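PDB 6GSZ: alpha-L-rhamnosidase from Aspergillus terreus, which probably hydrolyses terminal non-reducing alpha-L-rhamnose residues in alpha-L-rhamnosides. Local coordinates for residues G256-S261 / D265-D270; Y599-A604 / L659-Y664; D61-P66 / T807-A812; E550-A555 / N615-L620. All coordinates share one frame; numbering follows the deposited sequence.

Interaction 1: G256-S261 / D265-D270. With CA (calcium ion), chain O.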
# COMPACT_ATOMS: atom_id res chain seq x y z
N GLY A 256 -32.52 2.44 2.69
CA GLY A 256 -32.41 3.54 3.61
C GLY A 256 -32.03 4.83 2.89
O GLY A 256 -32.31 4.98 1.70
N PRO A 257 -31.39 5.79 3.59
CA PRO A 257 -31.12 7.07 2.97
C PRO A 257 -30.12 7.04 1.81
O PRO A 257 -30.09 7.98 1.00
CB PRO A 257 -30.61 7.94 4.13
CG PRO A 257 -30.00 6.91 5.10
CD PRO A 257 -30.92 5.71 4.98
N ILE A 258 -29.24 6.03 1.78
CA ILE A 258 -28.33 5.99 0.64
C ILE A 258 -29.11 5.50 -0.58
O ILE A 258 -29.55 4.35 -0.61
CB ILE A 258 -27.06 5.15 0.90
CG1 ILE A 258 -26.34 5.49 2.21
CG2 ILE A 258 -26.13 5.29 -0.30
CD1 ILE A 258 -25.33 4.46 2.65
N ILE A 259 -29.19 6.37 -1.60
CA ILE A 259 -29.84 6.03 -2.85
C ILE A 259 -28.90 5.22 -3.75
O ILE A 259 -29.30 4.23 -4.37
CB ILE A 259 -30.34 7.30 -3.58
CG1 ILE A 259 -31.23 8.14 -2.67
CG2 ILE A 259 -31.04 6.93 -4.87
CD1 ILE A 259 -32.42 7.40 -2.09
N SER A 260 -27.64 5.69 -3.83
CA SER A 260 -26.61 4.99 -4.58
C SER A 260 -25.27 5.32 -3.93
O SER A 260 -25.12 6.40 -3.39
CB SER A 260 -26.62 5.33 -6.05
OG SER A 260 -26.40 6.70 -6.22
N SER A 261 -24.34 4.39 -4.01
CA SER A 261 -22.97 4.66 -3.51
C SER A 261 -21.98 3.78 -4.28
O SER A 261 -22.07 2.57 -4.16
CB SER A 261 -22.91 4.45 -2.01
OG SER A 261 -21.70 4.98 -1.48
N ASP A 265 -18.51 6.68 -9.34
CA ASP A 265 -19.40 7.80 -9.59
C ASP A 265 -19.76 8.63 -8.35
O ASP A 265 -20.07 9.80 -8.48
CB ASP A 265 -20.65 7.39 -10.36
CG ASP A 265 -20.41 7.15 -11.85
OD1 ASP A 265 -19.32 7.55 -12.38
OD2 ASP A 265 -21.31 6.52 -12.49
N GLY A 266 -19.68 8.05 -7.15
CA GLY A 266 -19.95 8.73 -5.91
C GLY A 266 -21.24 8.25 -5.26
O GLY A 266 -21.79 7.20 -5.59
N GLU A 267 -21.71 9.04 -4.32
CA GLU A 267 -22.83 8.68 -3.44
C GLU A 267 -23.93 9.74 -3.52
O GLU A 267 -23.65 10.95 -3.40
CB GLU A 267 -22.38 8.56 -1.98
CG GLU A 267 -23.54 8.29 -1.04
CD GLU A 267 -23.16 7.77 0.33
OE1 GLU A 267 -22.30 6.83 0.38
OE2 GLU A 267 -23.63 8.38 1.34
N GLU A 268 -25.18 9.26 -3.68
CA GLU A 268 -26.41 10.07 -3.55
C GLU A 268 -27.08 9.63 -2.24
O GLU A 268 -27.41 8.45 -2.07
CB GLU A 268 -27.33 9.88 -4.74
CG GLU A 268 -28.64 10.62 -4.57
CD GLU A 268 -29.62 10.55 -5.73
OE1 GLU A 268 -29.28 10.09 -6.82
OE2 GLU A 268 -30.77 11.00 -5.52
N TYR A 269 -27.22 10.59 -1.32
CA TYR A 269 -27.78 10.35 0.01
C TYR A 269 -28.98 11.28 0.18
O TYR A 269 -28.82 12.50 0.08
CB TYR A 269 -26.70 10.64 1.05
CG TYR A 269 -27.06 10.30 2.47
CD1 TYR A 269 -27.73 11.21 3.28
CD2 TYR A 269 -26.72 9.09 3.03
CE1 TYR A 269 -28.03 10.92 4.60
CE2 TYR A 269 -27.01 8.78 4.35
CZ TYR A 269 -27.68 9.70 5.15
OH TYR A 269 -27.98 9.37 6.43
N ASP A 270 -30.11 10.70 0.58
CA ASP A 270 -31.34 11.48 0.84
C ASP A 270 -31.64 11.37 2.33
O ASP A 270 -32.22 10.37 2.76
CB ASP A 270 -32.51 11.04 -0.03
CG ASP A 270 -33.74 11.92 0.13
OD1 ASP A 270 -33.75 12.77 1.08
OD2 ASP A 270 -34.67 11.73 -0.71
CA CA O . -31.16 11.16 -7.82
O HOH W 1 -23.95 6.92 -7.34
O HOH W 2 -28.35 7.80 -7.77
O HOH W 3 -32.60 12.15 -9.47
O HOH W 4 -32.58 9.39 -7.41

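Interaction 2: Y599-A604 / L659-Y664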
# COMPACT_ATOMS: atom_id res chain seq x y z
N TYR A 599 11.69 -5.17 -26.74
CA TYR A 599 12.30 -6.49 -26.49
C TYR A 599 13.67 -6.35 -25.83
O TYR A 599 14.04 -7.23 -25.04
CB TYR A 599 12.28 -7.35 -27.77
CG TYR A 599 10.88 -7.49 -28.29
CD1 TYR A 599 9.92 -8.20 -27.58
CD2 TYR A 599 10.48 -6.82 -29.42
CE1 TYR A 599 8.59 -8.25 -28.00
CE2 TYR A 599 9.17 -6.87 -29.86
CZ TYR A 599 8.23 -7.57 -29.13
OH TYR A 599 6.93 -7.57 -29.55
N LEU A 600 14.40 -5.27 -26.12
CA LEU A 600 15.65 -5.00 -25.38
C LEU A 600 15.27 -4.83 -23.90
O LEU A 600 15.85 -5.46 -22.99
CB LEU A 600 16.30 -3.74 -25.93
CG LEU A 600 17.66 -3.31 -25.36
CD1 LEU A 600 18.27 -2.31 -26.34
CD2 LEU A 600 17.51 -2.66 -23.99
N VAL A 601 14.22 -4.02 -23.66
CA VAL A 601 13.73 -3.79 -22.30
C VAL A 601 13.28 -5.11 -21.66
O VAL A 601 13.64 -5.44 -20.51
CB VAL A 601 12.61 -2.74 -22.25
CG1 VAL A 601 11.94 -2.64 -20.90
CG2 VAL A 601 13.12 -1.37 -22.64
N SER A 602 12.46 -5.86 -22.39
CA SER A 602 11.90 -7.10 -21.87
C SER A 602 12.97 -8.13 -21.52
O SER A 602 12.91 -8.82 -20.51
CB SER A 602 10.87 -7.64 -22.85
OG SER A 602 9.73 -6.79 -22.97
N ASP A 603 13.93 -8.28 -22.44
CA ASP A 603 15.00 -9.24 -22.23
C ASP A 603 15.87 -8.85 -21.04
O ASP A 603 16.30 -9.75 -20.27
CB ASP A 603 15.86 -9.36 -23.48
CG ASP A 603 15.21 -10.10 -24.63
OD1 ASP A 603 14.15 -10.78 -24.40
OD2 ASP A 603 15.75 -10.01 -25.77
N ALA A 604 16.08 -7.54 -20.86
CA ALA A 604 16.85 -7.08 -19.68
C ALA A 604 16.13 -7.52 -18.40
O ALA A 604 16.76 -8.06 -17.48
CB ALA A 604 17.07 -5.60 -19.73
N LEU A 659 20.62 2.20 -21.87
CA LEU A 659 21.89 2.07 -21.18
C LEU A 659 21.67 1.67 -19.71
O LEU A 659 22.42 0.89 -19.16
CB LEU A 659 22.65 3.38 -21.28
CG LEU A 659 23.30 3.61 -22.64
CD1 LEU A 659 23.48 5.08 -22.88
CD2 LEU A 659 24.60 2.85 -22.76
N ALA A 660 20.71 2.29 -19.02
CA ALA A 660 20.59 2.09 -17.57
C ALA A 660 20.31 0.61 -17.25
O ALA A 660 20.84 0.04 -16.29
CB ALA A 660 19.53 2.97 -16.97
N LEU A 661 19.44 -0.04 -18.03
CA LEU A 661 19.09 -1.44 -17.70
C LEU A 661 20.29 -2.39 -17.75
O LEU A 661 20.51 -3.11 -16.76
CB LEU A 661 17.91 -1.93 -18.53
CG LEU A 661 16.62 -1.15 -18.38
CD1 LEU A 661 15.53 -1.75 -19.24
CD2 LEU A 661 16.18 -1.08 -16.93
N PRO A 662 21.05 -2.48 -18.87
CA PRO A 662 22.20 -3.37 -18.84
C PRO A 662 23.30 -2.95 -17.84
O PRO A 662 23.99 -3.81 -17.35
CB PRO A 662 22.68 -3.36 -20.30
CG PRO A 662 22.22 -2.01 -20.81
CD PRO A 662 20.86 -1.83 -20.19
N LEU A 663 23.39 -1.67 -17.50
CA LEU A 663 24.30 -1.24 -16.46
C LEU A 663 23.85 -1.76 -15.09
O LEU A 663 24.64 -2.34 -14.34
CB LEU A 663 24.43 0.28 -16.45
CG LEU A 663 25.25 0.85 -17.62
CD1 LEU A 663 25.10 2.37 -17.67
CD2 LEU A 663 26.71 0.46 -17.49
N TYR A 664 22.58 -1.57 -14.74
CA TYR A 664 22.13 -1.98 -13.41
C TYR A 664 22.10 -3.51 -13.28
O TYR A 664 22.36 -4.07 -12.19
CB TYR A 664 20.74 -1.41 -13.11
CG TYR A 664 20.41 -1.45 -11.65
CD1 TYR A 664 21.06 -0.61 -10.77
CD2 TYR A 664 19.52 -2.38 -11.14
CE1 TYR A 664 20.81 -0.68 -9.41
CE2 TYR A 664 19.26 -2.46 -9.79
CZ TYR A 664 19.90 -1.59 -8.92
OH TYR A 664 19.71 -1.64 -7.58

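Interaction 3: D61-P66 / T807-A812. With CA (calcium ion), chain I.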
# COMPACT_ATOMS: atom_id res chain seq x y z
N ASP A 61 17.83 -13.74 18.15
CA ASP A 61 16.76 -13.30 17.22
C ASP A 61 15.65 -12.55 17.97
O ASP A 61 15.16 -13.01 19.01
CB ASP A 61 16.17 -14.50 16.50
CG ASP A 61 15.43 -14.22 15.21
OD1 ASP A 61 15.42 -13.08 14.74
OD2 ASP A 61 14.94 -15.15 14.64
N SER A 62 15.33 -11.36 17.45
CA SER A 62 14.22 -10.55 17.99
C SER A 62 13.10 -10.33 16.95
O SER A 62 12.16 -9.58 17.24
CB SER A 62 14.78 -9.21 18.49
OG SER A 62 15.54 -8.55 17.48
N VAL A 63 13.19 -11.01 15.78
CA VAL A 63 12.24 -10.79 14.70
C VAL A 63 11.71 -12.13 14.20
O VAL A 63 12.46 -12.98 13.73
CB VAL A 63 12.90 -10.01 13.54
CG1 VAL A 63 11.93 -9.86 12.36
CG2 VAL A 63 13.40 -8.66 14.00
N LEU A 64 10.38 -12.25 14.26
CA LEU A 64 9.67 -13.43 13.71
C LEU A 64 10.20 -14.74 14.33
O LEU A 64 10.41 -15.75 13.62
CB LEU A 64 9.73 -13.41 12.18
CG LEU A 64 9.02 -12.20 11.54
CD1 LEU A 64 9.42 -12.07 10.07
CD2 LEU A 64 7.49 -12.26 11.65
N VAL A 65 10.31 -14.74 15.66
CA VAL A 65 10.71 -15.93 16.40
C VAL A 65 9.49 -16.82 16.59
O VAL A 65 8.35 -16.37 16.41
CB VAL A 65 11.36 -15.59 17.75
CG1 VAL A 65 12.45 -14.52 17.60
CG2 VAL A 65 10.34 -15.19 18.80
N PRO A 66 9.66 -18.12 16.90
CA PRO A 66 8.51 -19.00 17.03
C PRO A 66 7.56 -18.71 18.18
O PRO A 66 7.93 -18.18 19.21
CB PRO A 66 9.13 -20.39 17.22
CG PRO A 66 10.54 -20.25 16.69
CD PRO A 66 10.93 -18.82 17.07
N THR A 807 13.35 0.50 11.51
CA THR A 807 13.66 -0.86 11.18
C THR A 807 12.87 -1.81 12.07
O THR A 807 12.35 -1.38 13.12
CB THR A 807 15.16 -1.19 11.36
OG1 THR A 807 15.44 -1.42 12.74
CG2 THR A 807 16.12 -0.17 10.78
N PRO A 808 12.83 -3.11 11.72
CA PRO A 808 12.29 -4.11 12.64
C PRO A 808 12.94 -4.20 14.04
O PRO A 808 12.40 -4.86 14.92
CB PRO A 808 12.47 -5.41 11.83
CG PRO A 808 12.48 -5.01 10.37
CD PRO A 808 13.24 -3.70 10.44
N TYR A 809 14.08 -3.52 14.22
CA TYR A 809 14.85 -3.50 15.47
C TYR A 809 14.68 -2.19 16.26
O TYR A 809 15.07 -2.14 17.45
CB TYR A 809 16.33 -3.72 15.18
CG TYR A 809 16.55 -5.05 14.52
CD1 TYR A 809 16.76 -6.19 15.30
CD2 TYR A 809 16.50 -5.20 13.14
CE1 TYR A 809 16.87 -7.44 14.73
CE2 TYR A 809 16.61 -6.44 12.55
CZ TYR A 809 16.79 -7.58 13.34
OH TYR A 809 16.86 -8.82 12.79
N GLY A 810 14.18 -1.14 15.61
CA GLY A 810 14.19 0.19 16.18
C GLY A 810 14.73 1.21 15.19
O GLY A 810 15.00 0.91 14.00
N MET A 811 14.82 2.46 15.65
CA MET A 811 15.10 3.56 14.75
C MET A 811 16.56 3.56 14.28
O MET A 811 17.51 3.45 15.09
CB MET A 811 14.80 4.90 15.43
CG MET A 811 14.80 6.07 14.47
SD MET A 811 13.49 5.99 13.23
CE MET A 811 12.07 6.15 14.31
N ALA A 812 16.73 3.66 12.95
CA ALA A 812 17.99 4.02 12.32
C ALA A 812 17.86 5.43 11.77
O ALA A 812 16.78 5.82 11.32
CB ALA A 812 18.34 3.07 11.21
CA CA I . 14.31 -13.84 12.68
O HOH W 5 16.95 -10.83 14.66
O HOH W 6 13.99 -6.50 16.82
O HOH W 7 12.93 -15.83 12.34
O HOH W 8 13.28 -13.22 10.55
O HOH W 9 15.68 -12.01 11.96
O HOH W 10 16.09 -15.03 11.58

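Interaction 4: E550-A555 / N615-L620. With NAG (2-acetamido-2-deoxy-beta-D-glucopyranose), chain C.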
# COMPACT_ATOMS: atom_id res chain seq x y z
N GLU A 550 6.54 -18.82 0.77
CA GLU A 550 5.16 -18.89 0.21
C GLU A 550 5.09 -18.20 -1.15
O GLU A 550 4.23 -18.59 -1.98
CB GLU A 550 4.16 -18.39 1.24
CG GLU A 550 3.91 -16.92 1.30
CD GLU A 550 3.20 -16.45 2.57
OE1 GLU A 550 3.34 -17.15 3.62
OE2 GLU A 550 2.58 -15.35 2.51
N GLN A 551 5.95 -17.22 -1.39
CA GLN A 551 5.97 -16.45 -2.64
C GLN A 551 6.85 -17.10 -3.73
O GLN A 551 6.87 -16.65 -4.88
CB GLN A 551 6.36 -15.00 -2.34
CG GLN A 551 5.27 -14.30 -1.55
CD GLN A 551 5.69 -13.04 -0.83
OE1 GLN A 551 6.78 -12.51 -1.07
NE2 GLN A 551 4.83 -12.53 0.04
N TYR A 552 7.60 -18.14 -3.35
CA TYR A 552 8.52 -18.76 -4.26
C TYR A 552 7.86 -19.40 -5.46
O TYR A 552 8.34 -19.20 -6.61
CB TYR A 552 9.39 -19.79 -3.54
CG TYR A 552 10.48 -20.36 -4.41
CD1 TYR A 552 11.58 -19.60 -4.75
CD2 TYR A 552 10.39 -21.64 -4.93
CE1 TYR A 552 12.62 -20.12 -5.49
CE2 TYR A 552 11.42 -22.17 -5.71
CZ TYR A 552 12.52 -21.40 -6.02
OH TYR A 552 13.56 -21.92 -6.76
N GLY A 553 6.75 -20.11 -5.22
CA GLY A 553 6.14 -20.84 -6.34
C GLY A 553 5.67 -19.91 -7.46
O GLY A 553 5.86 -20.19 -8.65
N GLY A 554 5.14 -18.75 -7.08
CA GLY A 554 4.75 -17.77 -8.09
C GLY A 554 5.91 -17.31 -8.95
O GLY A 554 5.84 -17.20 -10.18
N ALA A 555 7.02 -16.97 -8.27
CA ALA A 555 8.22 -16.51 -8.95
C ALA A 555 8.80 -17.58 -9.89
O ALA A 555 9.10 -17.31 -11.04
CB ALA A 555 9.24 -16.06 -7.90
N ASN A 615 18.91 -15.91 -6.72
CA ASN A 615 19.26 -15.40 -5.41
C ASN A 615 18.24 -15.83 -4.36
O ASN A 615 18.61 -16.23 -3.25
CB ASN A 615 19.51 -13.90 -5.45
CG ASN A 615 20.79 -13.56 -6.19
OD1 ASN A 615 21.42 -14.43 -6.83
ND2 ASN A 615 21.17 -12.30 -6.12
N ILE A 616 16.95 -15.78 -4.73
CA ILE A 616 15.90 -16.24 -3.81
C ILE A 616 16.09 -17.73 -3.53
O ILE A 616 15.95 -18.20 -2.39
CB ILE A 616 14.50 -15.95 -4.40
CG1 ILE A 616 14.22 -14.45 -4.43
CG2 ILE A 616 13.46 -16.74 -3.66
CD1 ILE A 616 13.04 -14.16 -5.37
N SER A 617 16.41 -18.49 -4.60
CA SER A 617 16.65 -19.93 -4.45
C SER A 617 17.78 -20.16 -3.43
O SER A 617 17.64 -21.00 -2.56
CB SER A 617 16.96 -20.58 -5.82
OG SER A 617 15.85 -20.43 -6.69
N THR A 618 18.87 -19.40 -3.54
CA THR A 618 19.97 -19.52 -2.60
C THR A 618 19.53 -19.20 -1.17
O THR A 618 19.84 -19.93 -0.23
CB THR A 618 21.11 -18.63 -3.07
OG1 THR A 618 21.54 -19.09 -4.35
CG2 THR A 618 22.27 -18.66 -2.10
N SER A 619 18.75 -18.13 -1.00
CA SER A 619 18.26 -17.71 0.32
C SER A 619 17.46 -18.85 0.96
O SER A 619 17.46 -19.01 2.20
CB SER A 619 17.43 -16.44 0.24
OG SER A 619 18.22 -15.33 -0.19
N LEU A 620 16.70 -19.58 0.12
CA LEU A 620 15.82 -20.66 0.59
C LEU A 620 16.46 -22.04 0.57
O LEU A 620 15.82 -23.01 0.86
CB LEU A 620 14.57 -20.69 -0.30
CG LEU A 620 13.64 -19.49 -0.19
CD1 LEU A 620 12.48 -19.61 -1.17
CD2 LEU A 620 13.12 -19.27 1.23
C1 NAG C . 22.34 -11.88 -6.82
C2 NAG C . 22.35 -10.37 -6.97
C3 NAG C . 23.64 -9.92 -7.69
C4 NAG C . 24.85 -10.51 -6.99
C5 NAG C . 24.69 -12.01 -6.83
C6 NAG C . 25.84 -12.66 -6.07
C7 NAG C . 20.32 -9.04 -7.23
C8 NAG C . 19.17 -8.73 -8.15
N2 NAG C . 21.19 -9.94 -7.69
O3 NAG C . 23.70 -8.49 -7.66
O4 NAG C . 25.97 -10.26 -7.86
O5 NAG C . 23.48 -12.27 -6.11
O6 NAG C . 25.96 -12.11 -4.73
O7 NAG C . 20.42 -8.54 -6.13

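Interaction 1: G256-S261 / D265-D270
The backbone amides of Ile259 and Ser260 both give their hydrogens to Glu268 O, with N-to-O distances of 2.8 Å and 3.3 Å. Beyond this doubled link, Glu268 N bonds back to Ser260 O, and on the other side Asp270 N meets Pro257 O almost straight (176°). Gly266 opens the second strand with backbone angles that suit glycine alone. Among side chains, Ser261 OG donates to Glu267 OE1 at 2.7 Å, on the anti lone pair of that oxygen. The same buried carboxylate also receives Ser392 N and Trp389 NE1, which would hold its rotation. Apolar packing lies on this face too. Pro257 lays CB over the Tyr269 ring, 3.9 Å from its centroid, while Ile258 CG1 comes to the ring edge, 3.7 Å from Tyr269 CD2. The phenol end turns to Glu274. On the opposite face Glu268 stretches out, its CG anti to the backbone N (175°), and grips calcium with both OE1 (2.4 Å) and OE2 (2.3 Å). Two waters bind the metal, and another bridges Glu268 OE1 to Ser260 OG. One extra residue in the first strand opposite Glu268 is the mark of a classic beta bulge, here in an antiparallel hairpin.

Interaction 2: Y599-A604 / L659-Y664
Leu661 contributes the largest share of this small, apolar contact, reaching from helix 656-664 towards Ala604 and Val601 on helix 598-619. Its CB sits 4.0 Å from Ala604 CB, the point where the two backbones come nearest, with 6.4 Å between the CA atoms of these residues. A methyl is all that Ala604 presents there, and so small a side chain suits so close an approach. Farther out, Leu661 CG lies anti to its own carbonyl carbon (chi1 -60°) and the chain then extends, which carries CD1 past Ala604 to the preceding turn of the partner helix. There CD1 lies 4.1 Å from Val601 CG1 and equally close to Val601 CA, the two side chains meeting at a slant. Val601 and Ala604 are three residues apart and therefore share one side of their helix, and together they meet the CB and CD1 of the leucine. With no polar atom to satisfy, branched aliphatic residues and alanine fit this buried place well. Just after Leu661, Pro662 has no amide hydrogen, and its helix kinks. Around the pair, helix 623-644 packs Phe640 against Ala604, while Leu659 and Leu663 of the other helix turn to helix 671-687, and Leu663 also meets Thr705 of helix 699-708.

Interaction 3: D61-P66 / T807-A812
Val63 sets its CG2 methyl over the face of the Tyr809 ring, 4.0 Å from the centroid, a CH-pi contact between a calcium-binding loop of the N-terminal immunoglobulin-like domain and a type I turn, Thr807 to Gly810, in the C-terminal beta domain. The valine holds CG1 anti to its backbone N (chi1 176°), which turns the other methyl to the ring and to Pro808 CB. Pro808 suits the second place of the turn because its ring fixes the required phi, and Gly810 has backbone angles that call for glycine. Thr807 OG1 accepts from Tyr809 N, an ST turn that fixes the backbone at the tyrosine, with OG1 in the ring plane at its edge. On the loop side, Ser62 OG stands between its backbone N and carbonyl carbon (chi1 54°), 3.3 Å from Tyr809 CE1. It donates to a water bonded to Pro808 O and accepts from Asn839 ND2. Asp61 forms an Asx turn, Val63 N meeting Asp61 OD1 from above the carboxylate plane. Calcium is clasped by both carboxylate oxygens of Asp61, by Val63 O at 2.3 Å and by four waters. Another water joins the sides, 2.7 Å from Asp61 OD1 and 2.7 Å from Tyr809 OH.

Interaction 4: E550-A555 / N615-L620
Tyr552 OH donates to Ser617 OG at 2.7 Å, the one hydrogen bond between segments 550-555 and 615-620, with the serine oxygen lying in the ring plane at its edge. Beside it, Ile616 CG2 also comes to the ring edge, 3.6 Å from Tyr552 CD1, and Leu620 CD1 approaches the same Tyr552 CD1 obliquely at 3.7 Å. A tyrosine suits the place: its ring flank packs on aliphatic carbons while its hydroxyl finds a buried partner. CG of Tyr552 is anti to the backbone N (chi1 -174°), throwing the ring across to the other helix. Ser617 OG, anti to its carbonyl carbon (-62°), also bonds Leu613 O one turn earlier, so the hydroxyl has two partners. Farther out, Leu548, one turn before Tyr552 on the same helix, also touches Ile616 and Leu620, and helix 623-644 brings Glu625 against Tyr552 and Ser617. Asn615, on a different side of its helix, is bonded from ND2 to C1 of N-acetylglucosamine (1.4 Å), a sugar also hydrogen-bonded to Asp611 OD2. Asn615-Ile616-Ser617 is an N-glycosylation sequon of the Asn-X-Ser kind, set at the end of a helix packed among others in the (alpha/alpha)6 barrel of the six-hairpin glycosidase domain.

Interactions 2 and 4 share helix 598-619, using its early and last turns, and both are buried helix packing in the six-hairpin glycosidase domain, their centres about 23 Å apart. Interaction 2 is purely aliphatic, whereas interaction 4 adds a hydroxyl pair close to a glycosylated surface. Interaction 3, buried too but at a domain interface, joins parts 741 residues apart in sequence through an aromatic contact and bridging waters, one of them next to the calcium site. Interaction 1 lies on the other side of the chain's centre from all of these. It is local, partly buried and dominated by backbone hydrogen bonds; one glutamate side chain and waters hold its calcium, where interaction 3 uses an aspartate, a backbone carbonyl and four waters.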